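Local coordinates for protein aminoglycoside acetyltransferase meta-AAC0020 (PDB 5F47) that probably transfers an acetyl group from acetyl-coenzyme A to aminoglycoside antibiotics, as a GNAT-fold acetyltransferase from soil bacteria linked to antibiotic resistance, at residues Tyr58-Leu63 with Leu72-Leu77; Leu86-Asp91 with Glu122-Ala127; Ala33-Lys38 with Asp91-Thr96. All blocks are in the same frame, centred on the assembly; numbering follows the deposited sequence.

In the fold
Contacts 1 and 2 lie within one mixed beta-sheet of the GNAT fold, and contact 3 packs the end of helix 21-34 on it. Contact 1 pairs the two strands of the hairpin 57-64/67-77. Contact 2, its centre about 10 Å from that of contact 1, joins the next strand, 86-94, to its parallel neighbour 122-128 across a beta-alpha-beta unit. Contact 3 meets the far end of strand 86-94, about 17 Å from contact 2 between centres. Along the chain contact 1 is nested inside the loop that contact 3 closes, while contacts 2 and 3 cross and share Asp91. All three reach the second subunit, into which the sheet runs on beyond strand 122-128.

Contact 1: Tyr58-Leu63 with Leu72-Leu77; sequences YVFVAL and LTSYVL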
loop_
_atom_site.group_PDB
_atom_site.type_symbol
_atom_site.label_atom_id
_atom_site.label_comp_id
_atom_site.label_asym_id
_atom_site.label_seq_id
_atom_site.Cartn_x
_atom_site.Cartn_y
_atom_site.Cartn_z
ATOM N N TYR B 58 -0.107 -10.293 6.540
ATOM C CA TYR B 58 -1.078 -11.179 7.185
ATOM C C TYR B 58 -2.205 -11.545 6.233
ATOM O O TYR B 58 -2.796 -10.683 5.587
ATOM C CB TYR B 58 -1.664 -10.536 8.442
ATOM C CG TYR B 58 -0.702 -10.405 9.583
ATOM C CD1 TYR B 58 -0.429 -11.491 10.405
ATOM C CD2 TYR B 58 -0.088 -9.198 9.862
ATOM C CE1 TYR B 58 0.443 -11.380 11.475
ATOM C CE2 TYR B 58 0.781 -9.077 10.932
ATOM C CZ TYR B 58 1.044 -10.172 11.726
ATOM O OH TYR B 58 1.902 -10.055 12.795
ATOM N N VAL B 59 -2.531 -12.836 6.221
ATOM C CA VAL B 59 -3.538 -13.403 5.340
ATOM C C VAL B 59 -4.676 -13.964 6.181
ATOM O O VAL B 59 -4.438 -14.694 7.148
ATOM C CB VAL B 59 -2.958 -14.532 4.469
ATOM C CG1 VAL B 59 -4.000 -15.052 3.500
ATOM C CG2 VAL B 59 -1.728 -14.051 3.704
ATOM N N PHE B 60 -5.910 -13.610 5.837
ATOM C CA PHE B 60 -7.063 -14.182 6.523
ATOM C C PHE B 60 -7.859 -14.997 5.524
ATOM O O PHE B 60 -8.083 -14.543 4.403
ATOM C CB PHE B 60 -7.936 -13.089 7.135
ATOM C CG PHE B 60 -7.263 -12.328 8.243
ATOM C CD1 PHE B 60 -6.344 -11.332 7.948
ATOM C CD2 PHE B 60 -7.533 -12.618 9.566
ATOM C CE1 PHE B 60 -5.713 -10.634 8.961
ATOM C CE2 PHE B 60 -6.906 -11.914 10.584
ATOM C CZ PHE B 60 -5.980 -10.931 10.264
ATOM N N VAL B 61 -8.289 -16.186 5.921
ATOM C CA VAL B 61 -9.064 -17.031 5.020
ATOM C C VAL B 61 -10.386 -17.492 5.609
ATOM O O VAL B 61 -10.582 -17.532 6.827
ATOM C CB VAL B 61 -8.261 -18.276 4.578
ATOM C CG1 VAL B 61 -6.979 -17.845 3.863
ATOM C CG2 VAL B 61 -7.938 -19.199 5.750
ATOM N N ALA B 62 -11.299 -17.839 4.711
ATOM C CA ALA B 62 -12.573 -18.430 5.097
ATOM C C ALA B 62 -12.596 -19.864 4.625
ATOM O O ALA B 62 -12.242 -20.152 3.480
ATOM C CB ALA B 62 -13.726 -17.655 4.507
ATOM N N LEU B 63 -13.019 -20.768 5.505
ATOM C CA LEU B 63 -12.959 -22.192 5.227
ATOM C C LEU B 63 -14.312 -22.836 5.415
ATOM O O LEU B 63 -15.000 -22.561 6.397
ATOM C CB LEU B 63 -11.956 -22.874 6.147
ATOM C CG LEU B 63 -10.480 -22.575 5.922
ATOM C CD1 LEU B 63 -9.773 -22.472 7.258
ATOM C CD2 LEU B 63 -9.869 -23.679 5.084
ATOM N N LEU B 72 -8.432 -12.706 2.297
ATOM C CA LEU B 72 -7.869 -11.404 1.987
ATOM C C LEU B 72 -6.421 -11.367 2.426
ATOM O O LEU B 72 -5.987 -12.134 3.279
ATOM C CB LEU B 72 -8.686 -10.266 2.625
ATOM C CG LEU B 72 -8.698 -9.996 4.129
ATOM C CD1 LEU B 72 -7.395 -9.367 4.629
ATOM C CD2 LEU B 72 -9.882 -9.073 4.454
ATOM N N THR B 73 -5.671 -10.464 1.812
ATOM C CA THR B 73 -4.261 -10.263 2.121
ATOM C C THR B 73 -4.100 -8.851 2.643
ATOM O O THR B 73 -4.825 -7.943 2.214
ATOM C CB THR B 73 -3.387 -10.465 0.881
ATOM O OG1 THR B 73 -3.872 -9.606 -0.168
ATOM C CG2 THR B 73 -3.462 -11.914 0.408
ATOM N N SER B 74 -3.156 -8.662 3.565
ATOM C CA SER B 74 -2.976 -7.331 4.149
ATOM C C SER B 74 -1.492 -7.092 4.466
ATOM O O SER B 74 -0.759 -8.017 4.818
ATOM C CB SER B 74 -3.876 -7.151 5.398
ATOM O OG SER B 74 -3.509 -8.047 6.431
ATOM N N TYR B 75 -1.070 -5.841 4.278
ATOM C CA TYR B 75 0.299 -5.388 4.529
ATOM C C TYR B 75 0.315 -4.363 5.648
ATOM O O TYR B 75 -0.483 -3.421 5.654
ATOM C CB TYR B 75 0.896 -4.738 3.274
ATOM C CG TYR B 75 1.086 -5.670 2.110
ATOM C CD1 TYR B 75 0.040 -5.910 1.221
ATOM C CD2 TYR B 75 2.303 -6.290 1.888
ATOM C CE1 TYR B 75 0.208 -6.764 0.133
ATOM C CE2 TYR B 75 2.490 -7.155 0.791
ATOM C CZ TYR B 75 1.422 -7.391 -0.070
ATOM O OH TYR B 75 1.587 -8.217 -1.163
ATOM N N VAL B 76 1.247 -4.546 6.568
ATOM C CA VAL B 76 1.488 -3.547 7.597
ATOM C C VAL B 76 2.364 -2.435 7.033
ATOM O O VAL B 76 3.441 -2.701 6.470
ATOM C CB VAL B 76 2.172 -4.194 8.801
ATOM C CG1 VAL B 76 2.494 -3.144 9.878
ATOM C CG2 VAL B 76 1.288 -5.323 9.346
ATOM N N LEU B 77 1.897 -1.205 7.186
ATOM C CA LEU B 77 2.697 -0.035 6.835
ATOM C C LEU B 77 3.000 0.788 8.084
ATOM O O LEU B 77 2.134 1.518 8.588
ATOM C CB LEU B 77 1.960 0.823 5.804
ATOM C CG LEU B 77 1.449 0.123 4.535
ATOM C CD1 LEU B 77 0.715 1.129 3.648
ATOM C CD2 LEU B 77 2.574 -0.581 3.759
#
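Tyr58 and Ser74 face each other as a hydrogen-bonded antiparallel pair, and the hydroxyl of the serine adds a side-chain bond to the backbone ones. Tyr58 N gives a nearly straight bond to Ser74 O (2.9 Å, 170° at the hydrogen), whereas the return bond from Ser74 N to Tyr58 O is bent and weak. Ser74 OG, placed between its own backbone N and carbonyl carbon (chi1 64°), also donates to Tyr58 O, at 2.9 Å. Tyr115 of helix 103-117 holds the same hydroxyl from outside the hairpin.

The tyrosine side chain can be followed outward. Its CB lies 3.7 Å from Ser74 OG. CG, anti to the carbonyl carbon (chi1 -70°), leads into the ring, whose CD2 and CE2 both come to Val76 CG2; the CE2 approach is 4.1 Å. This methyl sits at the ring edge, close to its plane. The ring also meets Phe114 edge-to-face, as does that of Phe60.

One pair further, Phe60 and Leu72 exchange two backbone bonds, of which Leu72 N to Phe60 O is the shorter at 2.8 Å. Their side chains run side by side in the same direction, and CD1 of Phe60 touches CD1 of Leu72 at 4.0 Å. Both reach Thr111 of helix 103-117. Between these pairs, Val59 and Thr73 form a non-hydrogen-bonded pair directed to the other side of the sheet, where Val59 packs on helix 21-34.

Chemically, the hairpin turns a largely apolar face of Tyr58, Phe60, Leu72 and Val76 to one side, with the buried Ser74 hydroxyl among them. That hydroxyl is satisfied by Tyr58 O and Tyr115, and its bond to Tyr58 O probably offsets the bent N-H bond.

Contact 2: Leu86-Asp91 with Glu122-Ala127; sequences LAYIYD and EVFVQA
Tyr88 and Phe124 lie on one side of two parallel strands, their rings nearly parallel (12°) but strongly displaced, with Phe124 CE2 over the tyrosine face, 3.3 Å from Tyr88 CD1. The centroids are 4.7 Å apart. With its CG between backbone N and carbonyl carbon (chi1 65°), Phe124 turns back across the neighbouring strand; Tyr88 CB makes an off-centre CH-pi contact with its face, and Leu86 CB meets its edge.

Gln126 crosses the tyrosine at about a right angle, its amide plane 62° from the ring. Tyr88 OH donates to Gln126 OE1 at 2.7 Å, on a lone pair.

On the opposite side of the sheet, Ile89 CD1 lies 3.6 Å from Val123 CG1. Backbone bonds run Ala87 N to Glu122 O, Phe124 N to Ala87 O and Ile89 N to Phe124 O. Beyond them the strands splay, as in GNAT folds, where acetyl-CoA typically inserts; here one water accepts from Gln126 N and lies 2.7 Å from Ile89 O.

Helix 103-117 makes the beta-alpha-beta crossover between the strands. Apolar ring packing thus combines with a directional bond that helps to orient the tyrosine hydroxyl within the dimer interface, where its ring meets Tyr88 of the second subunit.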
loop_
_atom_site.group_PDB
_atom_site.type_symbol
_atom_site.label_atom_id
_atom_site.label_comp_id
_atom_site.label_asym_id
_atom_site.label_seq_id
_atom_site.Cartn_x
_atom_site.Cartn_y
_atom_site.Cartn_z
ATOM N N LEU B 86 -0.508 1.486 10.039
ATOM C CA LEU B 86 -1.636 1.268 9.148
ATOM C C LEU B 86 -1.615 -0.172 8.669
ATOM O O LEU B 86 -0.566 -0.786 8.563
ATOM C CB LEU B 86 -1.576 2.181 7.919
ATOM C CG LEU B 86 -1.491 3.686 8.158
ATOM C CD1 LEU B 86 -1.245 4.416 6.853
ATOM C CD2 LEU B 86 -2.747 4.229 8.813
ATOM N N ALA B 87 -2.787 -0.694 8.350
ATOM C CA ALA B 87 -2.873 -1.920 7.577
ATOM C C ALA B 87 -3.572 -1.664 6.248
ATOM O O ALA B 87 -4.633 -1.025 6.189
ATOM C CB ALA B 87 -3.602 -2.988 8.363
ATOM N N TYR B 88 -2.984 -2.200 5.192
ATOM C CA TYR B 88 -3.455 -2.057 3.821
ATOM C C TYR B 88 -4.008 -3.386 3.357
ATOM O O TYR B 88 -3.240 -4.315 3.142
ATOM C CB TYR B 88 -2.267 -1.646 2.934
ATOM C CG TYR B 88 -2.546 -1.376 1.490
ATOM C CD1 TYR B 88 -3.828 -1.164 1.012
ATOM C CD2 TYR B 88 -1.492 -1.318 0.589
ATOM C CE1 TYR B 88 -4.052 -0.906 -0.330
ATOM C CE2 TYR B 88 -1.708 -1.049 -0.747
ATOM C CZ TYR B 88 -2.984 -0.838 -1.198
ATOM O OH TYR B 88 -3.182 -0.569 -2.525
ATOM N N ILE B 89 -5.323 -3.495 3.215
ATOM C CA ILE B 89 -5.904 -4.692 2.600
ATOM C C ILE B 89 -5.682 -4.596 1.100
ATOM O O ILE B 89 -6.144 -3.644 0.464
ATOM C CB ILE B 89 -7.403 -4.818 2.904
ATOM C CG1 ILE B 89 -7.624 -5.005 4.409
ATOM C CG2 ILE B 89 -8.004 -6.007 2.129
ATOM C CD1 ILE B 89 -9.122 -4.928 4.811
ATOM N N TYR B 90 -4.963 -5.565 0.535
ATOM C CA TYR B 90 -4.609 -5.476 -0.861
ATOM C C TYR B 90 -5.606 -6.194 -1.774
ATOM O O TYR B 90 -6.019 -5.644 -2.802
ATOM C CB TYR B 90 -3.182 -6.026 -1.084
ATOM C CG TYR B 90 -2.705 -5.729 -2.476
ATOM C CD1 TYR B 90 -2.182 -4.478 -2.802
ATOM C CD2 TYR B 90 -2.854 -6.673 -3.489
ATOM C CE1 TYR B 90 -1.778 -4.196 -4.120
ATOM C CE2 TYR B 90 -2.461 -6.399 -4.799
ATOM C CZ TYR B 90 -1.925 -5.168 -5.105
ATOM O OH TYR B 90 -1.558 -4.941 -6.418
ATOM N N ASP B 91 -5.935 -7.440 -1.434
ATOM C CA ASP B 91 -6.930 -8.230 -2.178
ATOM C C ASP B 91 -7.937 -8.851 -1.237
ATOM O O ASP B 91 -7.592 -9.230 -0.136
ATOM C CB ASP B 91 -6.275 -9.373 -2.961
ATOM C CG ASP B 91 -5.747 -8.963 -4.311
ATOM O OD1 ASP B 91 -6.377 -8.133 -5.018
ATOM O OD2 ASP B 91 -4.691 -9.524 -4.692
ATOM N N GLU B 122 -5.526 2.427 11.746
ATOM C CA GLU B 122 -6.455 2.441 10.629
ATOM C C GLU B 122 -6.183 1.272 9.714
ATOM O O GLU B 122 -5.035 0.872 9.541
ATOM C CB GLU B 122 -6.295 3.742 9.864
ATOM C CG GLU B 122 -7.195 3.939 8.670
ATOM C CD GLU B 122 -6.767 5.150 7.880
ATOM O OE1 GLU B 122 -6.264 4.981 6.752
ATOM O OE2 GLU B 122 -6.909 6.274 8.405
ATOM N N VAL B 123 -7.249 0.730 9.133
ATOM C CA VAL B 123 -7.146 -0.254 8.065
ATOM C C VAL B 123 -7.716 0.412 6.832
ATOM O O VAL B 123 -8.738 1.067 6.928
ATOM C CB VAL B 123 -7.935 -1.531 8.401
ATOM C CG1 VAL B 123 -7.917 -2.515 7.260
ATOM C CG2 VAL B 123 -7.399 -2.197 9.678
ATOM N N PHE B 124 -7.074 0.280 5.674
ATOM C CA PHE B 124 -7.687 0.802 4.452
ATOM C C PHE B 124 -7.646 -0.192 3.298
ATOM O O PHE B 124 -6.887 -1.165 3.310
ATOM C CB PHE B 124 -7.054 2.155 4.038
ATOM C CG PHE B 124 -5.587 2.083 3.648
ATOM C CD1 PHE B 124 -4.592 2.088 4.608
ATOM C CD2 PHE B 124 -5.225 2.043 2.319
ATOM C CE1 PHE B 124 -3.237 2.046 4.240
ATOM C CE2 PHE B 124 -3.883 2.024 1.950
ATOM C CZ PHE B 124 -2.901 2.021 2.905
ATOM N N VAL B 125 -8.489 0.067 2.308
ATOM C CA VAL B 125 -8.685 -0.853 1.183
ATOM C C VAL B 125 -9.212 -0.053 0.004
ATOM O O VAL B 125 -9.843 1.000 0.171
ATOM C CB VAL B 125 -9.659 -2.000 1.571
ATOM C CG1 VAL B 125 -11.062 -1.451 1.846
ATOM C CG2 VAL B 125 -9.727 -3.073 0.473
ATOM N N GLN B 126 -8.956 -0.537 -1.206
ATOM C CA GLN B 126 -9.435 0.154 -2.392
ATOM C C GLN B 126 -10.235 -0.769 -3.298
ATOM O O GLN B 126 -10.082 -1.994 -3.269
ATOM C CB GLN B 126 -8.253 0.762 -3.135
ATOM C CG GLN B 126 -7.603 1.901 -2.366
ATOM C CD GLN B 126 -6.124 1.730 -2.220
ATOM O OE1 GLN B 126 -5.538 0.819 -2.806
ATOM N NE2 GLN B 126 -5.501 2.596 -1.432
ATOM N N ALA B 127 -11.134 -0.178 -4.064
ATOM C CA ALA B 127 -11.861 -0.900 -5.084
ATOM C C ALA B 127 -11.830 -0.049 -6.334
ATOM O O ALA B 127 -11.889 1.177 -6.267
ATOM C CB ALA B 127 -13.306 -1.198 -4.660
HETATM O O HOH W 1 -6.908 -2.466 -1.816
HETATM O O HOH W 2 -8.222 -4.011 -3.357
#

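Contact 3: Ala33-Lys38 with Asp91-Thr96; sequences AVFEMK and DLAVDT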
loop_
_atom_site.group_PDB
_atom_site.type_symbol
_atom_site.label_atom_id
_atom_site.label_comp_id
_atom_site.label_asym_id
_atom_site.label_seq_id
_atom_site.Cartn_x
_atom_site.Cartn_y
_atom_site.Cartn_z
ATOM N N ALA B 33 -8.919 -17.195 -10.139
ATOM C CA ALA B 33 -10.225 -17.546 -10.685
ATOM C C ALA B 33 -11.200 -16.371 -10.599
ATOM O O ALA B 33 -11.787 -15.973 -11.606
ATOM C CB ALA B 33 -10.780 -18.760 -9.968
ATOM N N VAL B 34 -11.359 -15.801 -9.405
ATOM C CA VAL B 34 -12.378 -14.769 -9.207
ATOM C C VAL B 34 -12.040 -13.478 -9.950
ATOM O O VAL B 34 -12.943 -12.844 -10.512
ATOM C CB VAL B 34 -12.579 -14.465 -7.702
ATOM C CG1 VAL B 34 -13.563 -13.301 -7.497
ATOM C CG2 VAL B 34 -13.086 -15.693 -7.002
ATOM N N PHE B 35 -10.755 -13.115 -9.977
ATOM C CA PHE B 35 -10.309 -11.903 -10.665
ATOM C C PHE B 35 -10.064 -12.184 -12.152
ATOM O O PHE B 35 -9.689 -11.283 -12.914
ATOM C CB PHE B 35 -9.036 -11.343 -10.031
ATOM C CG PHE B 35 -9.166 -11.007 -8.566
ATOM C CD1 PHE B 35 -10.369 -10.578 -8.025
ATOM C CD2 PHE B 35 -8.065 -11.108 -7.732
ATOM C CE1 PHE B 35 -10.471 -10.263 -6.666
ATOM C CE2 PHE B 35 -8.160 -10.806 -6.372
ATOM C CZ PHE B 35 -9.358 -10.373 -5.843
ATOM N N GLU B 36 -10.265 -13.439 -12.545
ATOM C CA GLU B 36 -10.117 -13.871 -13.941
ATOM C C GLU B 36 -8.784 -13.425 -14.561
ATOM O O GLU B 36 -8.748 -12.824 -15.645
ATOM C CB GLU B 36 -11.291 -13.359 -14.776
ATOM C CG GLU B 36 -12.640 -13.948 -14.351
ATOM C CD GLU B 36 -13.782 -13.526 -15.255
ATOM O OE1 GLU B 36 -14.073 -12.313 -15.337
ATOM O OE2 GLU B 36 -14.378 -14.417 -15.896
ATOM N N MET B 37 -7.699 -13.732 -13.856
ATOM C CA MET B 37 -6.360 -13.293 -14.236
ATOM C C MET B 37 -5.842 -14.052 -15.452
ATOM O O MET B 37 -5.890 -15.272 -15.485
ATOM C CB MET B 37 -5.406 -13.470 -13.060
ATOM C CG MET B 37 -5.807 -12.636 -11.849
ATOM S SD MET B 37 -4.723 -12.860 -10.421
ATOM C CE MET B 37 -3.170 -12.276 -11.087
ATOM N N LYS B 38 -5.355 -13.309 -16.444
ATOM C CA LYS B 38 -4.843 -13.908 -17.673
ATOM C C LYS B 38 -3.352 -14.212 -17.580
ATOM O O LYS B 38 -2.575 -13.420 -17.039
ATOM C CB LYS B 38 -5.083 -12.990 -18.875
ATOM C CG LYS B 38 -6.535 -12.676 -19.176
ATOM C CD LYS B 38 -6.666 -11.861 -20.465
ATOM C CE LYS B 38 -8.128 -11.718 -20.879
ATOM N NZ LYS B 38 -8.975 -11.104 -19.818
ATOM N N ASP B 91 -5.935 -7.440 -1.434
ATOM C CA ASP B 91 -6.930 -8.230 -2.178
ATOM C C ASP B 91 -7.937 -8.851 -1.237
ATOM O O ASP B 91 -7.592 -9.230 -0.136
ATOM C CB ASP B 91 -6.275 -9.373 -2.961
ATOM C CG ASP B 91 -5.747 -8.963 -4.311
ATOM O OD1 ASP B 91 -6.377 -8.133 -5.018
ATOM O OD2 ASP B 91 -4.691 -9.524 -4.692
ATOM N N LEU B 92 -9.172 -8.970 -1.707
ATOM C CA LEU B 92 -10.208 -9.706 -0.998
ATOM C C LEU B 92 -11.074 -10.394 -2.048
ATOM O O LEU B 92 -11.505 -9.766 -3.019
ATOM C CB LEU B 92 -11.043 -8.771 -0.106
ATOM C CG LEU B 92 -12.218 -9.358 0.680
ATOM C CD1 LEU B 92 -12.456 -8.548 1.937
ATOM C CD2 LEU B 92 -13.488 -9.390 -0.158
ATOM N N ALA B 93 -11.319 -11.686 -1.868
ATOM C CA ALA B 93 -12.179 -12.395 -2.789
ATOM C C ALA B 93 -12.931 -13.496 -2.087
ATOM O O ALA B 93 -12.447 -14.071 -1.113
ATOM C CB ALA B 93 -11.372 -12.975 -3.964
ATOM N N VAL B 94 -14.114 -13.786 -2.613
ATOM C CA VAL B 94 -14.927 -14.901 -2.158
ATOM C C VAL B 94 -15.339 -15.723 -3.373
ATOM O O VAL B 94 -15.692 -15.168 -4.417
ATOM C CB VAL B 94 -16.158 -14.410 -1.375
ATOM C CG1 VAL B 94 -17.100 -15.574 -1.027
ATOM C CG2 VAL B 94 -15.707 -13.701 -0.112
ATOM N N ASP B 95 -15.220 -17.039 -3.236
ATOM C CA ASP B 95 -15.676 -18.013 -4.228
ATOM C C ASP B 95 -17.027 -17.599 -4.804
ATOM O O ASP B 95 -17.949 -17.280 -4.054
ATOM C CB ASP B 95 -15.772 -19.393 -3.565
ATOM C CG ASP B 95 -15.993 -20.526 -4.551
ATOM O OD1 ASP B 95 -16.814 -20.387 -5.484
ATOM O OD2 ASP B 95 -15.357 -21.582 -4.360
ATOM N N THR B 96 -17.148 -17.596 -6.125
ATOM C CA THR B 96 -18.390 -17.174 -6.764
ATOM C C THR B 96 -19.588 -18.017 -6.311
ATOM O O THR B 96 -20.720 -17.538 -6.307
ATOM C CB THR B 96 -18.270 -17.235 -8.293
ATOM O OG1 THR B 96 -17.870 -18.552 -8.679
ATOM C CG2 THR B 96 -17.232 -16.241 -8.784
#
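Val34, the last residue of helix 21-34, and Phe35 just after it lean on the last residues of strand 86-94, and no hydrogen bond crosses between the two segments. The apolar contacts centre on the methyl of Ala93. Phe35 CZ comes to 3.8 Å from Ala93 CB, obliquely to the ring, and Val34 CG1 meets the same methyl more loosely at 4.2 Å.

Three oxygens approach carbons of Phe35 and Val34. Leu92 O lies in the plane of the Phe35 ring at its edge, 3.6 Å from CZ, which may be mildly favourable, while Asp91 OD1 is 3.5 Å from Phe35 CE2 and approaches obliquely, with ring and carboxylate planes 42° apart. Val34 CG2, anti to its carbonyl carbon, is brought to 3.7 Å from Val94 O. Asp91 has stronger partners: its OD2 is bound by Tyr80 and Tyr81 of the second subunit, and that Tyr81 also packs on Phe35.

Within the helical segment, a backbone bond from Glu36 N to Ala33 O helps to close the last turn. Glu36 then leaves the helix with positive phi (50°), turning the chain away from the strand.

This is a helix C-terminus ended by a Schellman motif and packed against strand 86-94 of the GNAT sheet, next to the subunit interface.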